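Local coordinates for protein anti-sigma-I factor RsgI3 (Clostridium thermocellum, PDB 6QE7) that probably holds SigI3 inactive as its membrane-bound anti-sigma factor, using its extracellular tandem PA14 domains to bind pectin and sense plant biomass, at residues 182-187 and 260-265; 215-220 and 266-271; 162-167 and 195-200; 154-159 and 171-176; 175-180 and 280-285. All blocks are in the same frame, centred on the assembly; numbering follows the deposited sequence.

Interaction 1 of 5, residues 182-187 and 260-265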
# COMPACT_ATOMS: atom_id res chain seq x y z
N LYS A 182 16.78 -6.89 -31.00
CA LYS A 182 17.86 -7.87 -31.31
C LYS A 182 19.05 -7.82 -30.34
O LYS A 182 19.76 -8.86 -30.32
CB LYS A 182 18.39 -7.75 -32.75
CG LYS A 182 18.56 -9.09 -33.44
CD LYS A 182 17.24 -9.86 -33.51
CE LYS A 182 17.42 -11.36 -33.39
NZ LYS A 182 16.15 -12.13 -33.43
N ASP A 183 19.32 -6.71 -29.62
CA ASP A 183 20.37 -6.61 -28.54
C ASP A 183 19.77 -7.14 -27.25
O ASP A 183 19.22 -6.34 -26.47
CB ASP A 183 20.88 -5.18 -28.35
CG ASP A 183 20.97 -4.44 -29.67
OD1 ASP A 183 19.91 -3.95 -30.18
OD2 ASP A 183 22.10 -4.38 -30.22
N PHE A 184 19.80 -8.44 -27.06
CA PHE A 184 19.05 -9.11 -25.96
C PHE A 184 19.50 -8.56 -24.62
O PHE A 184 20.67 -8.39 -24.34
CB PHE A 184 19.21 -10.63 -26.02
CG PHE A 184 18.76 -11.22 -27.32
CD1 PHE A 184 17.45 -11.11 -27.72
CD2 PHE A 184 19.69 -11.73 -28.22
CE1 PHE A 184 17.03 -11.62 -28.93
CE2 PHE A 184 19.27 -12.25 -29.42
CZ PHE A 184 17.94 -12.24 -29.76
N PRO A 185 18.57 -8.41 -23.66
CA PRO A 185 18.95 -7.94 -22.34
C PRO A 185 19.83 -8.90 -21.52
O PRO A 185 20.35 -8.53 -20.45
CB PRO A 185 17.61 -7.58 -21.68
CG PRO A 185 16.62 -8.48 -22.39
CD PRO A 185 17.15 -8.66 -23.81
N VAL A 186 20.01 -10.12 -21.98
CA VAL A 186 20.70 -11.18 -21.21
C VAL A 186 21.77 -11.70 -22.17
O VAL A 186 21.39 -11.95 -23.32
CB VAL A 186 19.71 -12.28 -20.79
CG1 VAL A 186 20.35 -13.37 -19.94
CG2 VAL A 186 18.53 -11.70 -20.07
N GLY A 187 23.01 -11.79 -21.74
CA GLY A 187 24.11 -12.35 -22.56
C GLY A 187 24.20 -13.86 -22.46
O GLY A 187 23.50 -14.48 -21.63
N TYR A 260 7.47 -13.00 -19.19
CA TYR A 260 7.76 -12.83 -20.63
C TYR A 260 8.77 -13.91 -21.04
O TYR A 260 9.78 -14.12 -20.38
CB TYR A 260 8.39 -11.46 -20.93
CG TYR A 260 8.79 -11.28 -22.38
CD1 TYR A 260 7.81 -11.32 -23.36
CD2 TYR A 260 10.09 -11.11 -22.79
CE1 TYR A 260 8.12 -11.18 -24.69
CE2 TYR A 260 10.43 -11.05 -24.15
CZ TYR A 260 9.43 -11.06 -25.11
OH TYR A 260 9.66 -10.96 -26.47
N CYS A 261 8.53 -14.54 -22.17
CA CYS A 261 9.55 -15.40 -22.78
C CYS A 261 9.71 -15.01 -24.26
O CYS A 261 8.78 -14.69 -24.95
CB CYS A 261 9.26 -16.86 -22.50
SG CYS A 261 7.79 -17.52 -23.32
N ASN A 262 10.94 -14.90 -24.64
CA ASN A 262 11.40 -14.76 -26.02
C ASN A 262 11.72 -16.14 -26.61
O ASN A 262 12.38 -16.95 -25.93
CB ASN A 262 12.68 -13.94 -25.99
CG ASN A 262 12.80 -13.27 -27.31
OD1 ASN A 262 11.85 -12.57 -27.66
ND2 ASN A 262 13.89 -13.56 -28.03
N TYR A 263 11.33 -16.40 -27.85
CA TYR A 263 11.60 -17.71 -28.49
C TYR A 263 12.63 -17.55 -29.65
O TYR A 263 12.95 -18.51 -30.50
CB TYR A 263 10.25 -18.32 -28.88
CG TYR A 263 9.28 -18.70 -27.79
CD1 TYR A 263 9.54 -19.80 -26.99
CD2 TYR A 263 8.07 -18.02 -27.59
CE1 TYR A 263 8.63 -20.22 -26.02
CE2 TYR A 263 7.13 -18.45 -26.66
CZ TYR A 263 7.41 -19.56 -25.87
OH TYR A 263 6.58 -20.05 -24.91
N GLY A 264 13.23 -16.37 -29.69
CA GLY A 264 14.41 -16.10 -30.54
C GLY A 264 14.19 -14.87 -31.40
O GLY A 264 15.20 -14.39 -32.01
N GLU A 265 12.94 -14.37 -31.45
CA GLU A 265 12.59 -13.15 -32.22
C GLU A 265 13.33 -11.98 -31.57
O GLU A 265 13.88 -12.13 -30.48
CB GLU A 265 11.07 -12.97 -32.27
CG GLU A 265 10.43 -13.85 -33.33
CD GLU A 265 10.32 -15.31 -32.91
OE1 GLU A 265 10.30 -15.58 -31.69
OE2 GLU A 265 10.27 -16.20 -33.81

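Interaction 2 of 5, residues 215-220 and 266-271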
# COMPACT_ATOMS: atom_id res chain seq x y z
N VAL A 215 1.52 -6.01 -25.38
CA VAL A 215 2.10 -6.01 -26.74
C VAL A 215 3.45 -6.71 -26.59
O VAL A 215 4.32 -6.19 -25.85
CB VAL A 215 2.24 -4.62 -27.38
CG1 VAL A 215 2.85 -4.70 -28.81
CG2 VAL A 215 0.93 -3.94 -27.45
N ALA A 216 3.63 -7.84 -27.28
CA ALA A 216 4.78 -8.71 -27.02
C ALA A 216 5.24 -9.50 -28.25
O ALA A 216 4.39 -10.12 -28.87
CB ALA A 216 4.31 -9.63 -25.94
N ASN A 217 6.55 -9.67 -28.41
CA ASN A 217 7.16 -10.51 -29.49
C ASN A 217 7.28 -11.99 -29.07
O ASN A 217 7.70 -12.82 -29.89
CB ASN A 217 8.50 -9.93 -29.92
CG ASN A 217 8.37 -8.72 -30.82
OD1 ASN A 217 7.27 -8.23 -31.07
ND2 ASN A 217 9.49 -8.21 -31.31
N GLY A 218 6.91 -12.36 -27.86
CA GLY A 218 7.04 -13.75 -27.37
C GLY A 218 5.86 -14.08 -26.50
O GLY A 218 4.76 -13.62 -26.78
N GLY A 219 6.05 -14.96 -25.54
CA GLY A 219 4.98 -15.39 -24.63
C GLY A 219 4.85 -14.45 -23.42
O GLY A 219 5.91 -14.00 -22.90
N VAL A 220 3.62 -14.25 -22.94
CA VAL A 220 3.32 -13.41 -21.75
C VAL A 220 2.36 -14.13 -20.82
O VAL A 220 1.45 -14.87 -21.29
CB VAL A 220 2.74 -12.05 -22.16
CG1 VAL A 220 3.81 -11.16 -22.74
CG2 VAL A 220 1.60 -12.18 -23.13
N PRO A 266 13.43 -10.80 -32.24
CA PRO A 266 13.86 -9.58 -31.57
C PRO A 266 12.81 -9.30 -30.48
O PRO A 266 11.60 -9.45 -30.79
CB PRO A 266 13.87 -8.50 -32.65
CG PRO A 266 12.98 -9.05 -33.76
CD PRO A 266 13.05 -10.56 -33.65
N ALA A 267 13.28 -9.04 -29.25
CA ALA A 267 12.43 -9.11 -28.04
C ALA A 267 11.71 -7.77 -27.86
O ALA A 267 12.34 -6.72 -28.07
CB ALA A 267 13.21 -9.45 -26.82
N PHE A 268 10.47 -7.81 -27.42
CA PHE A 268 9.61 -6.62 -27.21
C PHE A 268 8.57 -7.00 -26.18
O PHE A 268 7.93 -8.01 -26.40
CB PHE A 268 8.91 -6.25 -28.51
CG PHE A 268 8.18 -4.95 -28.60
CD1 PHE A 268 6.89 -4.83 -28.10
CD2 PHE A 268 8.74 -3.86 -29.26
CE1 PHE A 268 6.20 -3.62 -28.22
CE2 PHE A 268 8.04 -2.66 -29.39
CZ PHE A 268 6.76 -2.55 -28.88
N ILE A 269 8.39 -6.18 -25.16
CA ILE A 269 7.17 -6.28 -24.30
C ILE A 269 6.83 -4.91 -23.70
O ILE A 269 7.72 -4.24 -23.09
CB ILE A 269 7.37 -7.38 -23.25
CG1 ILE A 269 6.13 -7.48 -22.33
CG2 ILE A 269 8.67 -7.11 -22.51
CD1 ILE A 269 6.15 -8.62 -21.42
N LYS A 270 5.58 -4.49 -23.88
CA LYS A 270 4.98 -3.29 -23.20
C LYS A 270 3.80 -3.80 -22.36
O LYS A 270 3.12 -4.71 -22.87
CB LYS A 270 4.48 -2.26 -24.22
CG LYS A 270 5.53 -1.52 -25.04
CD LYS A 270 4.96 -0.71 -26.22
CE LYS A 270 5.87 0.38 -26.79
NZ LYS A 270 7.33 0.07 -26.73
N LEU A 271 3.57 -3.24 -21.15
CA LEU A 271 2.33 -3.46 -20.33
C LEU A 271 1.61 -2.13 -20.30
O LEU A 271 2.25 -1.10 -19.95
CB LEU A 271 2.65 -3.99 -18.92
CG LEU A 271 1.46 -4.18 -17.98
CD1 LEU A 271 0.61 -5.37 -18.40
CD2 LEU A 271 1.91 -4.32 -16.56

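Interaction 3 of 5, residues 162-167 and 195-200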
# COMPACT_ATOMS: atom_id res chain seq x y z
N ALA A 162 14.12 -19.91 -21.91
CA ALA A 162 12.74 -19.43 -22.16
C ALA A 162 11.78 -19.94 -21.10
O ALA A 162 10.61 -19.70 -21.32
CB ALA A 162 12.22 -19.86 -23.49
N GLU A 163 12.26 -20.59 -20.03
CA GLU A 163 11.43 -21.42 -19.11
C GLU A 163 11.59 -20.92 -17.68
O GLU A 163 11.21 -21.63 -16.78
CB GLU A 163 11.81 -22.90 -19.26
CG GLU A 163 11.17 -23.55 -20.50
CD GLU A 163 11.13 -25.08 -20.65
OE1 GLU A 163 11.76 -25.81 -19.82
OE2 GLU A 163 10.45 -25.55 -21.60
N LEU A 164 12.08 -19.69 -17.50
CA LEU A 164 12.27 -19.03 -16.18
C LEU A 164 13.08 -19.97 -15.28
O LEU A 164 12.90 -19.93 -14.01
CB LEU A 164 10.90 -18.65 -15.60
CG LEU A 164 10.07 -17.71 -16.50
CD1 LEU A 164 8.61 -17.65 -16.07
CD2 LEU A 164 10.67 -16.32 -16.51
N LYS A 165 14.07 -20.68 -15.85
CA LYS A 165 14.89 -21.63 -15.03
C LYS A 165 16.22 -21.00 -14.60
O LYS A 165 16.46 -20.89 -13.40
CB LYS A 165 15.09 -22.96 -15.77
CG LYS A 165 13.91 -23.92 -15.71
CD LYS A 165 14.23 -25.33 -16.20
CE LYS A 165 12.97 -25.97 -16.73
NZ LYS A 165 13.14 -27.40 -17.06
N ASP A 166 17.11 -20.63 -15.52
CA ASP A 166 18.50 -20.25 -15.19
C ASP A 166 18.55 -18.75 -14.89
O ASP A 166 18.48 -17.94 -15.87
CB ASP A 166 19.45 -20.59 -16.34
CG ASP A 166 20.86 -20.13 -16.03
OD1 ASP A 166 21.24 -20.20 -14.86
OD2 ASP A 166 21.57 -19.76 -16.96
N LYS A 167 18.65 -18.35 -13.62
CA LYS A 167 18.47 -16.92 -13.27
C LYS A 167 19.81 -16.22 -13.45
O LYS A 167 20.76 -16.69 -12.97
CB LYS A 167 18.00 -16.71 -11.83
CG LYS A 167 17.74 -15.24 -11.47
CD LYS A 167 17.68 -14.97 -9.96
CE LYS A 167 16.43 -15.55 -9.34
NZ LYS A 167 16.65 -15.91 -7.92
N SER A 195 13.96 -15.12 -20.73
CA SER A 195 12.62 -14.89 -20.12
C SER A 195 12.82 -13.93 -18.94
O SER A 195 13.99 -13.77 -18.45
CB SER A 195 12.02 -16.28 -19.77
OG SER A 195 12.91 -17.00 -18.90
N VAL A 196 11.74 -13.30 -18.48
CA VAL A 196 11.79 -12.26 -17.41
C VAL A 196 10.55 -12.44 -16.52
O VAL A 196 9.51 -12.78 -17.06
CB VAL A 196 11.79 -10.84 -17.99
CG1 VAL A 196 12.26 -9.81 -16.98
CG2 VAL A 196 12.65 -10.77 -19.25
N ARG A 197 10.73 -12.24 -15.22
CA ARG A 197 9.62 -12.13 -14.23
C ARG A 197 9.74 -10.77 -13.52
O ARG A 197 10.80 -10.49 -13.02
CB ARG A 197 9.62 -13.23 -13.18
CG ARG A 197 8.54 -12.98 -12.12
CD ARG A 197 8.40 -14.06 -11.08
NE ARG A 197 8.27 -15.39 -11.67
CZ ARG A 197 9.26 -16.27 -11.71
NH1 ARG A 197 10.44 -15.96 -11.21
NH2 ARG A 197 9.05 -17.45 -12.21
N TRP A 198 8.72 -9.94 -13.64
CA TRP A 198 8.47 -8.70 -12.88
C TRP A 198 7.46 -9.02 -11.79
O TRP A 198 6.41 -9.60 -12.10
CB TRP A 198 7.94 -7.61 -13.79
CG TRP A 198 8.90 -7.16 -14.85
CD1 TRP A 198 9.85 -6.18 -14.73
CD2 TRP A 198 8.93 -7.57 -16.23
NE1 TRP A 198 10.52 -6.02 -15.92
CE2 TRP A 198 9.97 -6.86 -16.86
CE3 TRP A 198 8.22 -8.52 -16.98
CZ2 TRP A 198 10.30 -7.06 -18.21
CZ3 TRP A 198 8.56 -8.74 -18.30
CH2 TRP A 198 9.55 -7.98 -18.91
N VAL A 199 7.81 -8.71 -10.56
CA VAL A 199 6.91 -8.78 -9.39
C VAL A 199 6.88 -7.43 -8.71
O VAL A 199 7.95 -6.81 -8.60
CB VAL A 199 7.39 -9.87 -8.42
CG1 VAL A 199 6.48 -9.93 -7.17
CG2 VAL A 199 7.39 -11.20 -9.12
N GLY A 200 5.73 -7.10 -8.12
CA GLY A 200 5.60 -6.00 -7.18
C GLY A 200 4.16 -5.66 -6.90
O GLY A 200 3.36 -6.57 -6.68
O HOH W 1 11.29 -19.23 -12.24

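Interaction 4 of 5, residues 154-159 and 171-176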
# COMPACT_ATOMS: atom_id res chain seq x y z
N LEU A 154 9.40 -2.21 -10.84
CA LEU A 154 9.15 -3.59 -10.44
C LEU A 154 10.47 -4.35 -10.33
O LEU A 154 11.45 -4.03 -11.08
CB LEU A 154 8.20 -4.20 -11.46
CG LEU A 154 6.81 -3.59 -11.52
CD1 LEU A 154 6.07 -4.18 -12.69
CD2 LEU A 154 6.01 -3.85 -10.21
N SER A 155 10.51 -5.31 -9.40
CA SER A 155 11.66 -6.26 -9.27
C SER A 155 11.60 -7.27 -10.39
O SER A 155 10.65 -8.05 -10.41
CB SER A 155 11.67 -6.97 -7.97
OG SER A 155 11.57 -5.99 -6.97
N ALA A 156 12.64 -7.26 -11.23
CA ALA A 156 12.78 -8.07 -12.45
C ALA A 156 13.85 -9.11 -12.15
O ALA A 156 14.91 -8.75 -11.61
CB ALA A 156 13.15 -7.21 -13.62
N GLU A 157 13.50 -10.36 -12.40
CA GLU A 157 14.48 -11.45 -12.55
C GLU A 157 14.62 -11.76 -14.04
O GLU A 157 13.59 -12.13 -14.70
CB GLU A 157 14.03 -12.62 -11.70
CG GLU A 157 13.56 -12.23 -10.30
CD GLU A 157 12.73 -13.35 -9.66
OE1 GLU A 157 11.56 -13.51 -10.03
OE2 GLU A 157 13.29 -14.13 -8.88
N TYR A 158 15.86 -11.70 -14.55
CA TYR A 158 16.20 -12.08 -15.95
C TYR A 158 16.79 -13.49 -16.00
O TYR A 158 17.70 -13.79 -15.24
CB TYR A 158 17.15 -11.06 -16.56
CG TYR A 158 16.43 -9.79 -16.84
CD1 TYR A 158 16.01 -8.96 -15.83
CD2 TYR A 158 16.16 -9.41 -18.13
CE1 TYR A 158 15.39 -7.76 -16.10
CE2 TYR A 158 15.48 -8.24 -18.41
CZ TYR A 158 15.05 -7.42 -17.39
OH TYR A 158 14.34 -6.27 -17.68
N TYR A 159 16.26 -14.32 -16.89
CA TYR A 159 16.68 -15.72 -17.04
C TYR A 159 17.36 -15.95 -18.38
O TYR A 159 16.95 -15.36 -19.40
CB TYR A 159 15.49 -16.66 -16.86
CG TYR A 159 14.94 -16.63 -15.47
CD1 TYR A 159 14.01 -15.66 -15.12
CD2 TYR A 159 15.41 -17.47 -14.49
CE1 TYR A 159 13.48 -15.60 -13.85
CE2 TYR A 159 14.86 -17.45 -13.21
CZ TYR A 159 13.92 -16.48 -12.90
OH TYR A 159 13.35 -16.37 -11.69
N ARG A 171 17.28 -6.85 -11.21
CA ARG A 171 17.35 -5.38 -11.06
C ARG A 171 15.90 -4.86 -10.93
O ARG A 171 14.93 -5.64 -11.15
CB ARG A 171 18.04 -4.78 -12.28
CG ARG A 171 17.29 -5.09 -13.55
CD ARG A 171 18.00 -4.60 -14.77
NE ARG A 171 17.18 -4.66 -15.98
CZ ARG A 171 17.68 -4.72 -17.23
NH1 ARG A 171 18.98 -4.82 -17.39
NH2 ARG A 171 16.89 -4.73 -18.30
N ILE A 172 15.78 -3.57 -10.68
CA ILE A 172 14.48 -2.87 -10.73
C ILE A 172 14.32 -2.18 -12.07
O ILE A 172 15.12 -1.34 -12.42
CB ILE A 172 14.38 -1.94 -9.52
CG1 ILE A 172 14.35 -2.78 -8.23
CG2 ILE A 172 13.14 -1.07 -9.69
CD1 ILE A 172 14.59 -1.99 -6.99
N ASP A 173 13.32 -2.58 -12.83
CA ASP A 173 12.90 -1.94 -14.10
C ASP A 173 11.89 -0.85 -13.73
O ASP A 173 11.01 -1.08 -12.85
CB ASP A 173 12.41 -3.04 -15.04
CG ASP A 173 13.52 -3.93 -15.60
OD1 ASP A 173 14.67 -3.52 -15.52
OD2 ASP A 173 13.24 -5.06 -16.09
N ASP A 174 12.05 0.35 -14.27
CA ASP A 174 11.16 1.50 -13.99
C ASP A 174 9.74 1.20 -14.47
O ASP A 174 8.78 1.71 -13.92
CB ASP A 174 11.70 2.76 -14.68
CG ASP A 174 12.98 3.22 -14.03
OD1 ASP A 174 13.39 2.63 -12.98
OD2 ASP A 174 13.59 4.16 -14.59
N ALA A 175 9.61 0.42 -15.52
CA ALA A 175 8.30 0.10 -16.10
C ALA A 175 8.48 -1.07 -17.05
O ALA A 175 9.64 -1.52 -17.27
CB ALA A 175 7.76 1.31 -16.82
N ILE A 176 7.38 -1.59 -17.54
CA ILE A 176 7.44 -2.71 -18.50
C ILE A 176 7.17 -2.09 -19.86
O ILE A 176 5.99 -1.95 -20.26
CB ILE A 176 6.51 -3.87 -18.14
CG1 ILE A 176 6.75 -4.37 -16.71
CG2 ILE A 176 6.65 -5.01 -19.17
CD1 ILE A 176 5.87 -5.50 -16.32

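Interaction 5 of 5, residues 175-180 and 280-285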
# COMPACT_ATOMS: atom_id res chain seq x y z
N ALA A 175 9.61 0.42 -15.52
CA ALA A 175 8.30 0.10 -16.10
C ALA A 175 8.48 -1.07 -17.05
O ALA A 175 9.64 -1.52 -17.27
CB ALA A 175 7.76 1.31 -16.82
N ILE A 176 7.38 -1.59 -17.54
CA ILE A 176 7.44 -2.71 -18.50
C ILE A 176 7.17 -2.09 -19.86
O ILE A 176 5.99 -1.95 -20.26
CB ILE A 176 6.51 -3.87 -18.14
CG1 ILE A 176 6.75 -4.37 -16.71
CG2 ILE A 176 6.65 -5.01 -19.17
CD1 ILE A 176 5.87 -5.50 -16.32
N ASN A 177 8.25 -1.65 -20.48
CA ASN A 177 8.19 -0.91 -21.76
C ASN A 177 9.50 -1.11 -22.51
O ASN A 177 10.38 -0.23 -22.41
CB ASN A 177 7.98 0.58 -21.51
CG ASN A 177 7.61 1.31 -22.78
OD1 ASN A 177 7.41 0.68 -23.83
ND2 ASN A 177 7.61 2.62 -22.70
N PHE A 178 9.68 -2.27 -23.11
CA PHE A 178 10.98 -2.69 -23.68
C PHE A 178 10.81 -3.07 -25.14
O PHE A 178 9.86 -3.82 -25.52
CB PHE A 178 11.59 -3.81 -22.85
CG PHE A 178 12.08 -3.38 -21.49
CD1 PHE A 178 13.23 -2.62 -21.36
CD2 PHE A 178 11.37 -3.71 -20.33
CE1 PHE A 178 13.72 -2.28 -20.12
CE2 PHE A 178 11.84 -3.34 -19.08
CZ PHE A 178 12.99 -2.59 -18.98
N ASN A 179 11.61 -2.41 -25.97
CA ASN A 179 11.85 -2.77 -27.39
C ASN A 179 13.34 -3.15 -27.44
O ASN A 179 14.21 -2.24 -27.50
CB ASN A 179 11.43 -1.63 -28.32
CG ASN A 179 11.84 -1.87 -29.76
OD1 ASN A 179 11.66 -2.93 -30.33
ND2 ASN A 179 12.36 -0.83 -30.38
N TRP A 180 13.67 -4.42 -27.26
CA TRP A 180 15.10 -4.82 -27.19
C TRP A 180 15.72 -5.00 -28.58
O TRP A 180 16.91 -4.64 -28.70
CB TRP A 180 15.27 -6.04 -26.32
CG TRP A 180 15.17 -5.72 -24.87
CD1 TRP A 180 15.92 -4.85 -24.15
CD2 TRP A 180 14.22 -6.29 -23.96
NE1 TRP A 180 15.52 -4.85 -22.84
CE2 TRP A 180 14.51 -5.75 -22.69
CE3 TRP A 180 13.16 -7.19 -24.09
CZ2 TRP A 180 13.76 -6.10 -21.57
CZ3 TRP A 180 12.43 -7.53 -22.99
CH2 TRP A 180 12.74 -7.01 -21.73
N LYS A 280 -5.73 4.83 -22.55
CA LYS A 280 -4.75 3.73 -22.77
C LYS A 280 -3.35 4.30 -22.72
O LYS A 280 -3.09 5.30 -23.34
CB LYS A 280 -4.95 2.97 -24.07
CG LYS A 280 -4.11 1.70 -24.25
CD LYS A 280 -4.84 0.60 -25.00
CE LYS A 280 -4.91 0.84 -26.47
NZ LYS A 280 -4.15 -0.21 -27.18
N GLU A 281 -2.50 3.68 -21.91
CA GLU A 281 -1.10 4.10 -21.84
C GLU A 281 -0.27 2.92 -21.34
O GLU A 281 -0.81 2.01 -20.68
CB GLU A 281 -0.99 5.37 -20.98
CG GLU A 281 -1.46 5.18 -19.53
CD GLU A 281 -1.13 6.31 -18.56
OE1 GLU A 281 -0.74 7.41 -19.01
OE2 GLU A 281 -1.27 6.08 -17.31
N VAL A 282 1.04 3.01 -21.56
CA VAL A 282 2.03 2.20 -20.82
C VAL A 282 1.80 2.46 -19.31
O VAL A 282 1.70 3.63 -18.90
CB VAL A 282 3.47 2.52 -21.28
CG1 VAL A 282 4.49 1.77 -20.44
CG2 VAL A 282 3.69 2.20 -22.76
N VAL A 283 1.66 1.41 -18.48
CA VAL A 283 1.52 1.65 -17.03
C VAL A 283 2.77 2.39 -16.58
O VAL A 283 3.90 1.93 -16.84
CB VAL A 283 1.32 0.36 -16.27
CG1 VAL A 283 1.10 0.67 -14.81
CG2 VAL A 283 0.20 -0.47 -16.88
N PRO A 284 2.60 3.56 -15.91
CA PRO A 284 3.70 4.45 -15.59
C PRO A 284 4.48 3.93 -14.38
O PRO A 284 3.92 3.29 -13.56
CB PRO A 284 3.08 5.84 -15.30
CG PRO A 284 1.62 5.69 -15.48
CD PRO A 284 1.30 4.21 -15.71
N SER A 285 5.75 4.26 -14.31
CA SER A 285 6.62 3.89 -13.16
C SER A 285 6.01 4.39 -11.85
O SER A 285 6.13 3.69 -10.84
CB SER A 285 7.97 4.42 -13.34
OG SER A 285 8.86 3.77 -12.43
O HOH W 2 4.66 -0.54 -17.68

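Interaction 1 of 5, residues 182-187 and 260-265
Lys182, in the loop after strand 177-179, sends its chain, bent at chi2 (59°) and again at chi3, across to the turn that follows strand 254-263. Its NZ lands on a lone pair of Gly264 O at 2.8 Å; the side chain is poorly ordered, so this surface tie is probably a loose one. The carbonyl O of Lys182 itself lies 3.5 Å above one face of the Phe184 ring, near the rim. Phe184, two residues on, presents an edge to the turn: its CE1 comes within 3.5 Å of Glu265 O, which lies in the ring plane. Asn262 ND2 holds the same oxygen at 2.8 Å in a nearly straight bond (164°), which closes the turn; Gly264 has a positive phi (128°), where a CB would run into the carbonyl O of the residue before. A second acceptor for Asn262 ND2 is Gly192 O. Pro185 and Val186 pack on Tyr158 instead. The arrangement is a surface loop laid against a strand and the turn that follows it in the PA14 beta-sandwich.

Interaction 2 of 5, residues 215-220 and 266-271
Val215 O is gripped twice from strand 268-274: by Lys270 N, which donates at 2.9 Å almost along the C=O axis, and by a CA-H...O contact from Ile269 CA at 3.2 Å. The edge of the Phe268 ring also faces this oxygen, which lies in the ring plane. The pairing is antiparallel, with Val215 and Lys270 the hydrogen-bonded pair and Ala216 and Ile269 the non-hydrogen-bonded one, and Asn217 N extends it by donating to Phe268 O at 2.9 Å. Beyond the strand end the side chain of Asn217 takes over. Its ND2 makes a short, straight bond to Pro266 O (2.5 Å, 172°), arriving 35° above the carbonyl plane, while OD1 accepts from Glu239 N; with both ends of the amide engaged, its rotation is fixed. The CB of Phe268 packs on Asn217 CG at 3.4 Å, and its ring lies alongside Val215, with CE1 3.6 Å from CG1. On the face carrying Ala216 and Ile269, Val220 CG1 meets Ile269 CD1 at 3.7 Å. Strand 268-274 is flanked by strand 208-216 here and by strand 177-179 on its other edge, while Tyr260 and Trp198 of the opposing sheet pack on Ile269.

Interaction 3 of 5, residues 162-167 and 195-200
Ser195 holds OG in the crowded position between its backbone N and carbonyl carbon (chi1 57°), which aims the hydroxyl at the loop, while Leu164 sets CG anti to its carbonyl carbon (chi1 -58°) and, with chi2 165°, brings CD2 onto Ser195 and CD1 toward the guanidinium of Arg197. Leu164 and Ser195 meet twice. Leu164 N donates to Ser195 OG at 3.1 Å, a bent bond, and Leu164 CD2 sits 3.3 Å from the same oxygen and close beside Ser195 CB. Ser195 OG is also hydrogen-bonded to Asp161 O, so the hydroxyl links the strand to two points of the loop. Further along the strand, Arg197 leaves with CG anti to its backbone N and then bends at chi3, crossing Leu164 obliquely so that NH2 lies 3.9 Å from Leu164 CD1. A water at the edge of the guanidinium, in its plane, bridges the segments: it accepts from Arg197 NH2 at 2.9 Å and donates to Leu164 O at 2.5 Å. The other nitrogens of Arg197 form salt bridges, NE with Glu259 and NH1 with Glu157, which probably balance its charge; NH1 is also hydrogen-bonded to Tyr159 OH. On the outer side of the loop Lys165 NZ pairs with Glu163 OE1 at 3.5 Å. This loop connects strands 154-159 and 167-173, and Leu164 packs against Tyr159 of the first, Glu259 of strand 254-263 and Trp233.

Interaction 4 of 5, residues 154-159 and 171-176
Strands 154-159 and 171-173 run antiparallel with a strong twist, their directions 122° apart, joined by four backbone hydrogen bonds in which Leu154 pairs with Asp173 and Ala156 with Arg171. The bond from Ala156 N to Arg171 O is 2.8 Å long and nearly along the C=O axis. The side chains of Ala156, Arg171 and Asp173 share one face. Arg171 runs extended from CG to NE, and its NE meets the syn lone pair of Asp173 OD1 at 2.8 Å in a salt bridge that holds the guanidinium beside Tyr158. There its CZ stands 4.3 Å from the centroid of the Tyr158 ring, 34° off the ring normal: an off-centre cation-pi contact with the two planes strongly inclined. Beyond Asp173, Ile176 crosses Leu154 at about a right angle, CD1 to CD1 at 3.9 Å, a purely apolar meeting. Strands 154-159 and 167-173 form a beta hairpin; strand 193-202 lies along the other edge of 154-159, and its Trp198 packs on Ala156 and Ile176 and donates from NE1 to Asp173 OD2.

Interaction 5 of 5, residues 175-180 and 280-285
Phe178 and Trp180, the latter just past strand 177-179, pack against each other: Trp180 CZ2 lies 3.2 Å above one face of the Phe178 ring, toward its rim, and Phe178 CB stands over one face of the indole, near its rim. The third flat group, the amide of Asn177, meets segment 280-285 instead. With CG anti to its backbone N (chi1 -167°), Asn177 crosses Val282 at about a right angle, its CB 3.8 Å from Val282 CG1 and its ND2 3.9 Å from CG2, while OD1 turns to Lys270 NZ. In this PA14 beta-sandwich, strands 177-179 and 281-282 lie end to end along one edge of strand 268-274, so the two segments touch where one takes over from the other. At that junction a water spans the backbones, accepting from Ile176 N at 2.9 Å and bonded to Val283 O at 2.7 Å. Ala175 CB approaches the same Val283 O at 3.9 Å, and Ser285 OG is hydrogen-bonded to Asp174 O.

How the interactions relate
All five contacts lie in the second PA14 domain, away from the calcium sites of the first, with centres 10 to 18 Å apart. Along the chain, interaction 4 closes the first hairpin and is crossed by interaction 3; interaction 5 shares Ala175 and Ile176 with interaction 4 and spans about a hundred residues, enclosing interactions 1 and 2, whose segments alternate. Interactions 3 and 4 belong to the sheet of strands 154-159, 193-202 and 254-263, while interactions 2 and 5 meet on strand 268-274 of the facing sheet. Interaction 1 includes the start of the connection from strand 254-263 to strand 268-274, and so leads from one sheet to the other. Trp198, Ile176 and Ile269 meet between the sheets, joining both halves into one sandwich core.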